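Long-range contacts in PlaB phospholipase (PDB 6ZTI), which probably hydrolyses phospholipids as a Legionella virulence factor of the alpha/beta-hydrolase class, its activity controlled by NAD(H)-mediated tetramerization: residues C185-F193 with C294-Y303; Y340-R351 with N450-R461. All coordinates share one frame; numbering follows the deposited sequence. Where two conformers were deposited one is given.

In the fold
Interaction 1 and interaction 2 share no strand or helix and do not touch: their centres lie about 31 Å apart and their nearest atoms about 12 Å, with interaction 1 closed along the chain before interaction 2 opens. Interaction 1 is partly buried, its centre about 22 Å from that of the chain, where helices 286-296 and 300-320 cover strand 191-197 of the parallel sheet; it is held by aromatic rings and one side-chain-to-backbone hydrogen bond. Interaction 2 is buried, its centre about 13 Å from that of the chain, and joins two neighbouring strands of the mixed sheet through a ladder of backbone bonds. The second subunit reaches interaction 2 at Arg351 and Arg461, by salt bridges, whereas no other chain touches interaction 1.

Interaction 1 of 2, residues C185-F193 with C294-Y303; sequences CTANGVYSF and CLQVKSRDSY
Tyr303 stands among Thr186, Tyr191, Ser192 and Phe193, and its length maps the contact. Tyr303 CB rests against the Tyr191 ring, 3.9 Å from Tyr191 CD1. CG is anti to the backbone N (chi1 -176°), which carries the ring from helix 300-320 in toward strand 191-197. One ortho carbon, Tyr303 CD1, meets Tyr191 CD1 and Phe193 CE2; Tyr303 CE1 follows at 3.6 Å from Phe193 CE2. On the other flank, Tyr303 CE2 lies 3.5 Å from Thr186 OG1. At the tip, Tyr303 OH donates to Ser192 O at 2.6 Å, in the carbonyl plane, and has a second partner in the backbone N of Ala257. Two bonds thus fix the hydroxyl.

The Tyr303 edge faces one side of the Phe193 ring in an offset edge-to-face pair, planes at 66°. Cys294 covers the opposite face: Cys294 CB sits over the ring centre, 3.7 Å from the Phe193 centroid, and SG lies over the CD2 side as a sulfur-aromatic contact. Val297 divides its branches, CG2 going to the edge of Phe193 while Val297 CG1 makes a CH-pi contact over a face of Tyr191, 3.8 Å from that centroid. At the exposed margin the Arg300 chain bends about its CB-CG and CG-CD bonds, and its guanidinium lies with one face over Thr186 CG2. Ser299 holds the N-cap position of helix 300-320.

The Tyr191, Phe193 and Tyr303 cluster lies at the seam between strand 191-197 and helix 300-320, consistent with the sheet-and-helix layers of an alpha/beta-hydrolase fold.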
loop_
_atom_site.group_PDB
_atom_site.type_symbol
_atom_site.label_atom_id
_atom_site.label_comp_id
_atom_site.label_asym_id
_atom_site.label_seq_id
_atom_site.Cartn_x
_atom_site.Cartn_y
_atom_site.Cartn_z
ATOM N N CYS B 185 -29.976 29.443 10.745
ATOM C CA CYS B 185 -30.308 29.186 12.141
ATOM C C CYS B 185 -31.072 30.359 12.739
ATOM O O CYS B 185 -32.144 30.184 13.328
ATOM C CB CYS B 185 -29.030 28.916 12.939
ATOM S SG CYS B 185 -28.100 27.444 12.449
ATOM N N THR B 186 -30.537 31.569 12.581
ATOM C CA THR B 186 -31.154 32.731 13.202
ATOM C C THR B 186 -32.618 32.867 12.801
ATOM O O THR B 186 -33.474 33.132 13.647
ATOM C CB THR B 186 -30.366 33.979 12.836
ATOM O OG1 THR B 186 -28.993 33.754 13.150
ATOM C CG2 THR B 186 -30.861 35.161 13.626
ATOM N N ALA B 187 -32.928 32.662 11.522
ATOM C CA ALA B 187 -34.299 32.814 11.070
ATOM C C ALA B 187 -35.221 31.786 11.697
ATOM O O ALA B 187 -36.430 32.030 11.791
ATOM C CB ALA B 187 -34.353 32.699 9.553
ATOM N N ASN B 188 -34.676 30.643 12.114
ATOM C CA ASN B 188 -35.437 29.565 12.721
ATOM C C ASN B 188 -35.348 29.591 14.239
ATOM O O ASN B 188 -35.743 28.623 14.895
ATOM C CB ASN B 188 -34.954 28.212 12.186
ATOM C CG ASN B 188 -35.436 27.934 10.782
ATOM O OD1 ASN B 188 -36.560 27.473 10.584
ATOM N ND2 ASN B 188 -34.586 28.200 9.793
ATOM N N GLY B 189 -34.823 30.669 14.812
ATOM C CA GLY B 189 -34.783 30.779 16.257
ATOM C C GLY B 189 -33.707 29.958 16.915
ATOM O O GLY B 189 -33.807 29.664 18.108
ATOM N N VAL B 190 -32.679 29.570 16.174
ATOM C CA VAL B 190 -31.524 28.881 16.726
ATOM C C VAL B 190 -30.373 29.868 16.687
ATOM O O VAL B 190 -30.005 30.367 15.616
ATOM C CB VAL B 190 -31.191 27.597 15.956
ATOM C CG1 VAL B 190 -29.872 26.994 16.451
ATOM C CG2 VAL B 190 -32.337 26.580 16.079
ATOM N N TYR B 191 -29.825 30.159 17.853
ATOM C CA TYR B 191 -28.776 31.158 18.010
ATOM C C TYR B 191 -27.460 30.414 18.151
ATOM O O TYR B 191 -27.223 29.741 19.159
ATOM C CB TYR B 191 -29.073 32.067 19.199
ATOM C CG TYR B 191 -30.342 32.849 18.966
ATOM C CD1 TYR B 191 -30.420 33.790 17.945
ATOM C CD2 TYR B 191 -31.477 32.627 19.741
ATOM C CE1 TYR B 191 -31.606 34.503 17.705
ATOM C CE2 TYR B 191 -32.628 33.313 19.512
ATOM C CZ TYR B 191 -32.700 34.251 18.497
ATOM O OH TYR B 191 -33.873 34.942 18.285
ATOM N N SER B 192 -26.628 30.509 17.114
ATOM C CA SER B 192 -25.378 29.779 17.007
ATOM C C SER B 192 -24.182 30.715 17.150
ATOM O O SER B 192 -24.195 31.842 16.640
ATOM C CB SER B 192 -25.325 29.063 15.659
ATOM O OG SER B 192 -24.212 28.200 15.618
ATOM N N PHE B 193 -23.137 30.242 17.832
ATOM C CA PHE B 193 -21.959 31.057 18.106
ATOM C C PHE B 193 -20.703 30.202 18.039
ATOM O O PHE B 193 -20.709 29.031 18.434
ATOM C CB PHE B 193 -22.008 31.708 19.506
ATOM C CG PHE B 193 -23.348 32.258 19.883
ATOM C CD1 PHE B 193 -24.387 31.409 20.239
ATOM C CD2 PHE B 193 -23.564 33.627 19.921
ATOM C CE1 PHE B 193 -25.618 31.916 20.592
ATOM C CE2 PHE B 193 -24.801 34.141 20.289
ATOM C CZ PHE B 193 -25.826 33.285 20.622
ATOM N N CYS B 294 -23.988 34.926 25.383
ATOM C CA CYS B 294 -24.583 34.143 24.299
ATOM C C CYS B 294 -25.863 33.462 24.764
ATOM O O CYS B 294 -26.890 33.504 24.074
ATOM C CB CYS B 294 -23.574 33.109 23.779
ATOM S SG CYS B 294 -22.103 33.808 22.916
ATOM N N LEU B 295 -25.825 32.847 25.949
ATOM C CA LEU B 295 -27.004 32.188 26.500
ATOM C C LEU B 295 -28.151 33.155 26.750
ATOM O O LEU B 295 -29.308 32.725 26.826
ATOM C CB LEU B 295 -26.655 31.484 27.811
ATOM C CG LEU B 295 -25.793 30.226 27.701
ATOM C CD1 LEU B 295 -25.406 29.734 29.085
ATOM C CD2 LEU B 295 -26.532 29.134 26.936
ATOM N N GLN B 296 -27.861 34.442 26.900
ATOM C CA GLN B 296 -28.895 35.429 27.162
ATOM C C GLN B 296 -29.532 35.969 25.883
ATOM O O GLN B 296 -30.568 36.643 25.960
ATOM C CB GLN B 296 -28.305 36.563 28.014
ATOM C CG GLN B 296 -28.027 36.122 29.464
ATOM C CD GLN B 296 -27.151 37.081 30.260
ATOM O OE1 GLN B 296 -26.396 37.881 29.703
ATOM N NE2 GLN B 296 -27.240 36.986 31.579
ATOM N N VAL B 297 -28.971 35.661 24.711
ATOM C CA VAL B 297 -29.600 36.080 23.469
ATOM C C VAL B 297 -30.981 35.452 23.348
ATOM O O VAL B 297 -31.158 34.242 23.533
ATOM C CB VAL B 297 -28.713 35.719 22.274
ATOM C CG1 VAL B 297 -29.489 35.892 20.982
ATOM C CG2 VAL B 297 -27.481 36.591 22.274
ATOM N N LYS B 298 -31.972 36.280 23.015
ATOM C CA LYS B 298 -33.344 35.813 22.873
ATOM C C LYS B 298 -34.025 36.351 21.620
ATOM O O LYS B 298 -35.233 36.155 21.457
ATOM C CB LYS B 298 -34.168 36.190 24.109
ATOM C CG LYS B 298 -33.776 35.424 25.369
ATOM C CD LYS B 298 -34.743 35.684 26.511
ATOM C CE LYS B 298 -34.394 34.854 27.733
ATOM N NZ LYS B 298 -35.433 34.965 28.800
ATOM N N SER B 299 -33.293 37.016 20.730
ATOM C CA SER B 299 -33.921 37.674 19.593
ATOM C C SER B 299 -32.877 37.941 18.527
ATOM O O SER B 299 -31.672 37.903 18.786
ATOM C CB SER B 299 -34.552 39.000 20.011
ATOM O OG SER B 299 -33.510 39.903 20.387
ATOM N N ARG B 300 -33.367 38.261 17.330
ATOM C CA ARG B 300 -32.487 38.688 16.249
ATOM C C ARG B 300 -31.677 39.916 16.661
ATOM O O ARG B 300 -30.479 40.010 16.366
ATOM C CB ARG B 300 -33.335 38.963 14.999
ATOM C CG ARG B 300 -32.601 39.632 13.826
ATOM C CD ARG B 300 -31.887 38.636 12.942
ATOM N NE ARG B 300 -32.810 37.811 12.168
ATOM C CZ ARG B 300 -32.428 36.928 11.251
ATOM N NH1 ARG B 300 -31.143 36.760 10.986
ATOM N NH2 ARG B 300 -33.331 36.208 10.598
ATOM N N ASP B 301 -32.309 40.853 17.370
ATOM C CA ASP B 301 -31.650 42.109 17.712
ATOM C C ASP B 301 -30.514 41.888 18.696
ATOM O O ASP B 301 -29.413 42.418 18.520
ATOM C CB ASP B 301 -32.668 43.087 18.300
ATOM C CG ASP B 301 -33.775 43.442 17.322
ATOM O OD1 ASP B 301 -33.466 43.937 16.215
ATOM O OD2 ASP B 301 -34.958 43.213 17.656
ATOM N N SER B 302 -30.778 41.145 19.770
ATOM C CA SER B 302 -29.726 40.848 20.730
ATOM C C SER B 302 -28.621 40.017 20.094
ATOM O O SER B 302 -27.445 40.191 20.428
ATOM C CB SER B 302 -30.314 40.131 21.941
ATOM O OG SER B 302 -31.169 39.064 21.550
ATOM N N TYR B 303 -28.980 39.113 19.177
ATOM C CA TYR B 303 -27.981 38.315 18.482
ATOM C C TYR B 303 -27.049 39.199 17.670
ATOM O O TYR B 303 -25.827 39.062 17.752
ATOM C CB TYR B 303 -28.656 37.288 17.571
ATOM C CG TYR B 303 -27.678 36.351 16.879
ATOM C CD1 TYR B 303 -27.008 35.370 17.592
ATOM C CD2 TYR B 303 -27.440 36.444 15.520
ATOM C CE1 TYR B 303 -26.121 34.503 16.974
ATOM C CE2 TYR B 303 -26.561 35.579 14.886
ATOM C CZ TYR B 303 -25.902 34.608 15.623
ATOM O OH TYR B 303 -25.021 33.749 15.019
#

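Interaction 2 of 2, residues Y340-R351 with N450-R461; sequences YSMIIFRLIDDR and NETVMVEIMLQR
Met342 to Asp349 pair with Thr452 to Leu459 as parallel strands, their axes 4.4 Å apart at closest approach and turned by 23°. Even-numbered residues of 342-348 reach across in both directions; Ile344 N, for example, donates to Val453 O at 3.0 Å, and Ile344 O accepts from Val455 N. Beyond the regular ladder Asp350 N bonds only weakly to Leu459 O, whereas Asp350 OD1 takes Arg461 N at 2.8 Å, on its syn side but out of its plane. At the other end a water bridges Tyr340 N and Asn450 OD1, which also bonds Gln318 NE2.

Apolar contacts line one face, where Ile343, Phe345 and Leu347 lie beside Val453, Val455 and Ile457. Ile343 CG2 meets Val455 CG2 at 3.6 Å, and Phe345 CD1 lies 3.9 Å from Val455 CB. The Phe345 ring also packs near Leu360 and Tyr393 of an NAD(+) site.

On the other face the Arg346-Glu456 pair sits among Ile344, Ile348, Met454 and Met458. Both chains extend side by side from a CG anti to the backbone N, forming a salt bridge with Arg346 NH1 2.6 Å from Glu456 OE1. NH1 meets OE1 from above the carboxylate plane, guanidinium and carboxylate planes 54° apart. Trp174 touches both side chains.

At the C-terminal ends Asp349 OD1 accepts from Arg351 N in an Asx turn and OD2 bonds Tyr431 OH, while Arg351 and Arg461 form salt bridges with Asp70 and Asp71 of the second subunit, respectively.

The chemistry implies a pairing set by the backbone, largely apolar on the face of Ile343, Phe345 and Leu347, with a salt bridge whose carboxylate is buried on the other and arginines tied into the tetramer.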
loop_
_atom_site.group_PDB
_atom_site.type_symbol
_atom_site.label_atom_id
_atom_site.label_comp_id
_atom_site.label_asym_id
_atom_site.label_seq_id
_atom_site.Cartn_x
_atom_site.Cartn_y
_atom_site.Cartn_z
ATOM N N TYR B 340 -5.020 34.621 9.302
ATOM C CA TYR B 340 -4.770 33.600 8.292
ATOM C C TYR B 340 -6.053 33.160 7.591
ATOM O O TYR B 340 -7.152 33.272 8.137
ATOM C CB TYR B 340 -4.046 32.388 8.946
ATOM C CG TYR B 340 -2.789 32.818 9.692
ATOM C CD1 TYR B 340 -2.862 33.293 10.981
ATOM C CD2 TYR B 340 -1.536 32.788 9.084
ATOM C CE1 TYR B 340 -1.735 33.711 11.658
ATOM C CE2 TYR B 340 -0.411 33.211 9.748
ATOM C CZ TYR B 340 -0.519 33.666 11.040
ATOM O OH TYR B 340 0.575 34.090 11.736
ATOM N N SER B 341 -5.894 32.681 6.350
ATOM C CA SER B 341 -6.975 32.151 5.529
ATOM C C SER B 341 -6.652 30.709 5.162
ATOM O O SER B 341 -5.489 30.363 4.935
ATOM C CB SER B 341 -7.176 32.974 4.261
ATOM O OG SER B 341 -7.353 34.350 4.557
ATOM N N MET B 342 -7.680 29.864 5.114
ATOM C CA MET B 342 -7.525 28.470 4.737
ATOM C C MET B 342 -8.340 28.214 3.479
ATOM O O MET B 342 -9.486 28.662 3.365
ATOM C CB MET B 342 -7.958 27.546 5.871
ATOM C CG MET B 342 -7.534 26.127 5.676
ATOM S SD MET B 342 -7.584 25.166 7.182
ATOM C CE MET B 342 -9.193 24.418 7.021
ATOM N N ILE B 343 -7.724 27.549 2.522
ATOM C CA ILE B 343 -8.367 27.181 1.277
ATOM C C ILE B 343 -8.410 25.667 1.230
ATOM O O ILE B 343 -7.384 25.006 1.431
ATOM C CB ILE B 343 -7.617 27.738 0.057
ATOM C CG1 ILE B 343 -7.305 29.221 0.238
ATOM C CG2 ILE B 343 -8.455 27.488 -1.216
ATOM C CD1 ILE B 343 -6.613 29.835 -0.973
ATOM N N ILE B 344 -9.590 25.113 0.995
ATOM C CA ILE B 344 -9.748 23.683 0.755
ATOM C C ILE B 344 -10.110 23.536 -0.718
ATOM O O ILE B 344 -11.185 23.973 -1.141
ATOM C CB ILE B 344 -10.819 23.052 1.660
ATOM C CG1 ILE B 344 -10.489 23.287 3.131
ATOM C CG2 ILE B 344 -10.919 21.514 1.405
ATOM C CD1 ILE B 344 -11.653 22.991 4.078
ATOM N N PHE B 345 -9.218 22.936 -1.502
ATOM C CA PHE B 345 -9.469 22.712 -2.920
ATOM C C PHE B 345 -10.039 21.321 -3.130
ATOM O O PHE B 345 -9.561 20.338 -2.551
ATOM C CB PHE B 345 -8.204 22.847 -3.777
ATOM C CG PHE B 345 -7.589 24.221 -3.782
ATOM C CD1 PHE B 345 -7.978 25.170 -4.700
ATOM C CD2 PHE B 345 -6.572 24.532 -2.903
ATOM C CE1 PHE B 345 -7.393 26.410 -4.706
ATOM C CE2 PHE B 345 -5.992 25.771 -2.899
ATOM C CZ PHE B 345 -6.395 26.708 -3.802
ATOM N N ARG B 346 -11.064 21.256 -3.970
ATOM C CA ARG B 346 -11.661 20.015 -4.428
ATOM C C ARG B 346 -11.579 20.007 -5.941
ATOM O O ARG B 346 -12.195 20.852 -6.599
ATOM C CB ARG B 346 -13.106 19.904 -3.970
ATOM C CG ARG B 346 -13.720 18.578 -4.298
ATOM C CD ARG B 346 -15.214 18.614 -4.125
ATOM N NE ARG B 346 -15.782 17.275 -4.190
ATOM C CZ ARG B 346 -17.053 17.026 -4.465
ATOM N NH1 ARG B 346 -17.892 18.030 -4.700
ATOM N NH2 ARG B 346 -17.483 15.775 -4.490
ATOM N N LEU B 347 -10.823 19.062 -6.483
ATOM C CA LEU B 347 -10.577 18.954 -7.915
ATOM C C LEU B 347 -11.339 17.771 -8.490
ATOM O O LEU B 347 -11.047 16.616 -8.158
ATOM C CB LEU B 347 -9.082 18.791 -8.180
ATOM C CG LEU B 347 -8.373 19.701 -9.177
ATOM C CD1 LEU B 347 -9.290 20.135 -10.315
ATOM C CD2 LEU B 347 -7.782 20.897 -8.443
ATOM N N ILE B 348 -12.270 18.052 -9.399
ATOM C CA ILE B 348 -13.103 17.039 -10.022
ATOM C C ILE B 348 -13.175 17.312 -11.519
ATOM O O ILE B 348 -12.643 18.310 -12.020
ATOM C CB ILE B 348 -14.521 17.001 -9.414
ATOM C CG1 ILE B 348 -15.142 18.395 -9.459
ATOM C CG2 ILE B 348 -14.465 16.506 -7.964
ATOM C CD1 ILE B 348 -16.616 18.422 -9.076
ATOM N N ASP B 349 -13.827 16.400 -12.240
ATOM C CA ASP B 349 -14.139 16.596 -13.647
ATOM C C ASP B 349 -15.623 16.374 -13.848
ATOM O O ASP B 349 -16.351 16.011 -12.920
ATOM C CB ASP B 349 -13.298 15.703 -14.566
ATOM C CG ASP B 349 -13.715 14.229 -14.566
ATOM O OD1 ASP B 349 -14.834 13.857 -14.131
ATOM O OD2 ASP B 349 -12.878 13.425 -15.036
ATOM N N ASP B 350 -16.069 16.610 -15.072
ATOM C CA ASP B 350 -17.489 16.605 -15.396
ATOM C C ASP B 350 -18.059 15.208 -15.596
ATOM O O ASP B 350 -19.232 15.095 -15.965
ATOM C CB ASP B 350 -17.748 17.442 -16.648
ATOM C CG ASP B 350 -16.962 16.966 -17.861
ATOM O OD1 ASP B 350 -15.881 16.366 -17.702
ATOM O OD2 ASP B 350 -17.425 17.227 -18.989
ATOM N N ARG B 351 -17.277 14.157 -15.348
ATOM C CA ARG B 351 -17.749 12.784 -15.477
ATOM C C ARG B 351 -17.774 12.061 -14.139
ATOM O O ARG B 351 -17.953 10.840 -14.109
ATOM C CB ARG B 351 -16.878 12.005 -16.473
ATOM C CG ARG B 351 -16.681 12.701 -17.808
ATOM C CD ARG B 351 -18.009 12.957 -18.494
ATOM N NE ARG B 351 -18.690 11.719 -18.873
ATOM C CZ ARG B 351 -20.005 11.605 -19.052
ATOM N NH1 ARG B 351 -20.810 12.648 -18.867
ATOM N NH2 ARG B 351 -20.521 10.436 -19.403
ATOM N N ASN B 450 -9.269 34.986 9.019
ATOM C CA ASN B 450 -9.964 34.095 9.941
ATOM C C ASN B 450 -11.063 33.273 9.272
ATOM O O ASN B 450 -11.964 32.802 9.959
ATOM C CB ASN B 450 -10.573 34.855 11.126
ATOM C CG ASN B 450 -9.560 35.689 11.852
ATOM O OD1 ASN B 450 -8.422 35.265 12.068
ATOM N ND2 ASN B 450 -9.941 36.907 12.177
ATOM N N GLU B 451 -11.012 33.080 7.950
ATOM C CA GLU B 451 -12.018 32.283 7.255
ATOM C C GLU B 451 -11.377 31.197 6.398
ATOM O O GLU B 451 -10.271 31.354 5.870
ATOM C CB GLU B 451 -12.930 33.145 6.362
ATOM C CG GLU B 451 -13.845 34.070 7.138
ATOM C CD GLU B 451 -14.950 34.660 6.280
ATOM O OE1 GLU B 451 -15.104 34.244 5.106
ATOM O OE2 GLU B 451 -15.674 35.545 6.782
ATOM N N THR B 452 -12.099 30.079 6.301
ATOM C CA THR B 452 -11.877 29.030 5.317
ATOM C C THR B 452 -12.716 29.345 4.076
ATOM O O THR B 452 -13.828 29.856 4.190
ATOM C CB THR B 452 -12.287 27.662 5.899
ATOM O OG1 THR B 452 -11.427 27.310 6.987
ATOM C CG2 THR B 452 -12.197 26.568 4.871
ATOM N N VAL B 453 -12.179 29.063 2.887
ATOM C CA VAL B 453 -12.966 29.092 1.652
ATOM C C VAL B 453 -12.836 27.733 0.974
ATOM O O VAL B 453 -11.725 27.205 0.835
ATOM C CB VAL B 453 -12.541 30.236 0.709
ATOM C CG1 VAL B 453 -11.079 30.107 0.285
ATOM C CG2 VAL B 453 -13.433 30.282 -0.527
ATOM N N MET B 454 -13.975 27.158 0.582
ATOM C CA MET B 454 -13.998 25.904 -0.161
ATOM C C MET B 454 -14.037 26.213 -1.651
ATOM O O MET B 454 -14.868 26.996 -2.107
ATOM C CB MET B 454 -15.203 25.067 0.251
ATOM C CG MET B 454 -15.234 24.775 1.770
ATOM S SD MET B 454 -16.872 24.332 2.359
ATOM C CE MET B 454 -17.124 22.790 1.519
ATOM N N VAL B 455 -13.117 25.625 -2.402
ATOM C CA VAL B 455 -12.954 25.921 -3.819
ATOM C C VAL B 455 -13.121 24.610 -4.568
ATOM O O VAL B 455 -12.247 23.741 -4.518
ATOM C CB VAL B 455 -11.595 26.565 -4.125
ATOM C CG1 VAL B 455 -11.491 26.934 -5.617
ATOM C CG2 VAL B 455 -11.373 27.811 -3.257
ATOM N N GLU B 456 -14.237 24.464 -5.261
ATOM C CA GLU B 456 -14.478 23.284 -6.078
ATOM C C GLU B 456 -14.162 23.636 -7.525
ATOM O O GLU B 456 -14.820 24.496 -8.112
ATOM C CB GLU B 456 -15.919 22.798 -5.944
ATOM C CG GLU B 456 -16.213 21.567 -6.776
ATOM C CD GLU B 456 -17.643 21.090 -6.625
ATOM O OE1 GLU B 456 -17.943 20.411 -5.624
ATOM O OE2 GLU B 456 -18.469 21.406 -7.507
ATOM N N ILE B 457 -13.166 22.975 -8.101
ATOM C CA ILE B 457 -12.783 23.215 -9.490
ATOM C C ILE B 457 -13.167 21.983 -10.304
ATOM O O ILE B 457 -12.680 20.876 -10.036
ATOM C CB ILE B 457 -11.288 23.537 -9.619
ATOM C CG1 ILE B 457 -10.936 24.802 -8.820
ATOM C CG2 ILE B 457 -10.925 23.705 -11.093
ATOM C CD1 ILE B 457 -9.524 24.904 -8.454
ATOM N N MET B 458 -14.057 22.167 -11.278
ATOM C CA MET B 458 -14.494 21.093 -12.165
ATOM C C MET B 458 -13.930 21.334 -13.565
ATOM O O MET B 458 -14.314 22.298 -14.238
ATOM C CB MET B 458 -16.017 21.009 -12.219
ATOM C CG MET B 458 -16.517 19.819 -13.051
ATOM S SD MET B 458 -18.242 19.918 -13.538
ATOM C CE MET B 458 -19.048 19.342 -12.051
ATOM N N LEU B 459 -13.050 20.437 -14.011
ATOM C CA LEU B 459 -12.477 20.483 -15.351
ATOM C C LEU B 459 -13.282 19.627 -16.318
ATOM O O LEU B 459 -13.948 18.668 -15.921
ATOM C CB LEU B 459 -11.027 19.989 -15.330
ATOM C CG LEU B 459 -10.045 20.686 -14.388
ATOM C CD1 LEU B 459 -8.652 20.191 -14.629
ATOM C CD2 LEU B 459 -10.101 22.185 -14.579
ATOM N N GLN B 460 -13.205 19.980 -17.601
ATOM C CA GLN B 460 -13.842 19.195 -18.650
ATOM C C GLN B 460 -12.914 18.055 -19.050
ATOM O O GLN B 460 -11.732 18.274 -19.336
ATOM C CB GLN B 460 -14.150 20.054 -19.874
ATOM C CG GLN B 460 -15.329 20.995 -19.722
ATOM C CD GLN B 460 -15.593 21.785 -20.984
ATOM O OE1 GLN B 460 -14.660 22.195 -21.679
ATOM N NE2 GLN B 460 -16.866 21.997 -21.295
ATOM N N ARG B 461 -13.443 16.841 -19.051
ATOM C CA ARG B 461 -12.691 15.686 -19.524
ATOM C C ARG B 461 -12.788 15.663 -21.046
ATOM O O ARG B 461 -13.878 15.524 -21.611
ATOM C CB ARG B 461 -13.226 14.412 -18.890
ATOM C CG ARG B 461 -12.410 13.167 -19.218
ATOM C CD ARG B 461 -12.935 11.976 -18.460
ATOM N NE ARG B 461 -12.281 10.729 -18.842
ATOM C CZ ARG B 461 -11.116 10.311 -18.351
ATOM N NH1 ARG B 461 -10.446 11.040 -17.470
ATOM N NH2 ARG B 461 -10.613 9.155 -18.749
HETATM O O HOH W 1 -6.236 33.628 11.673
#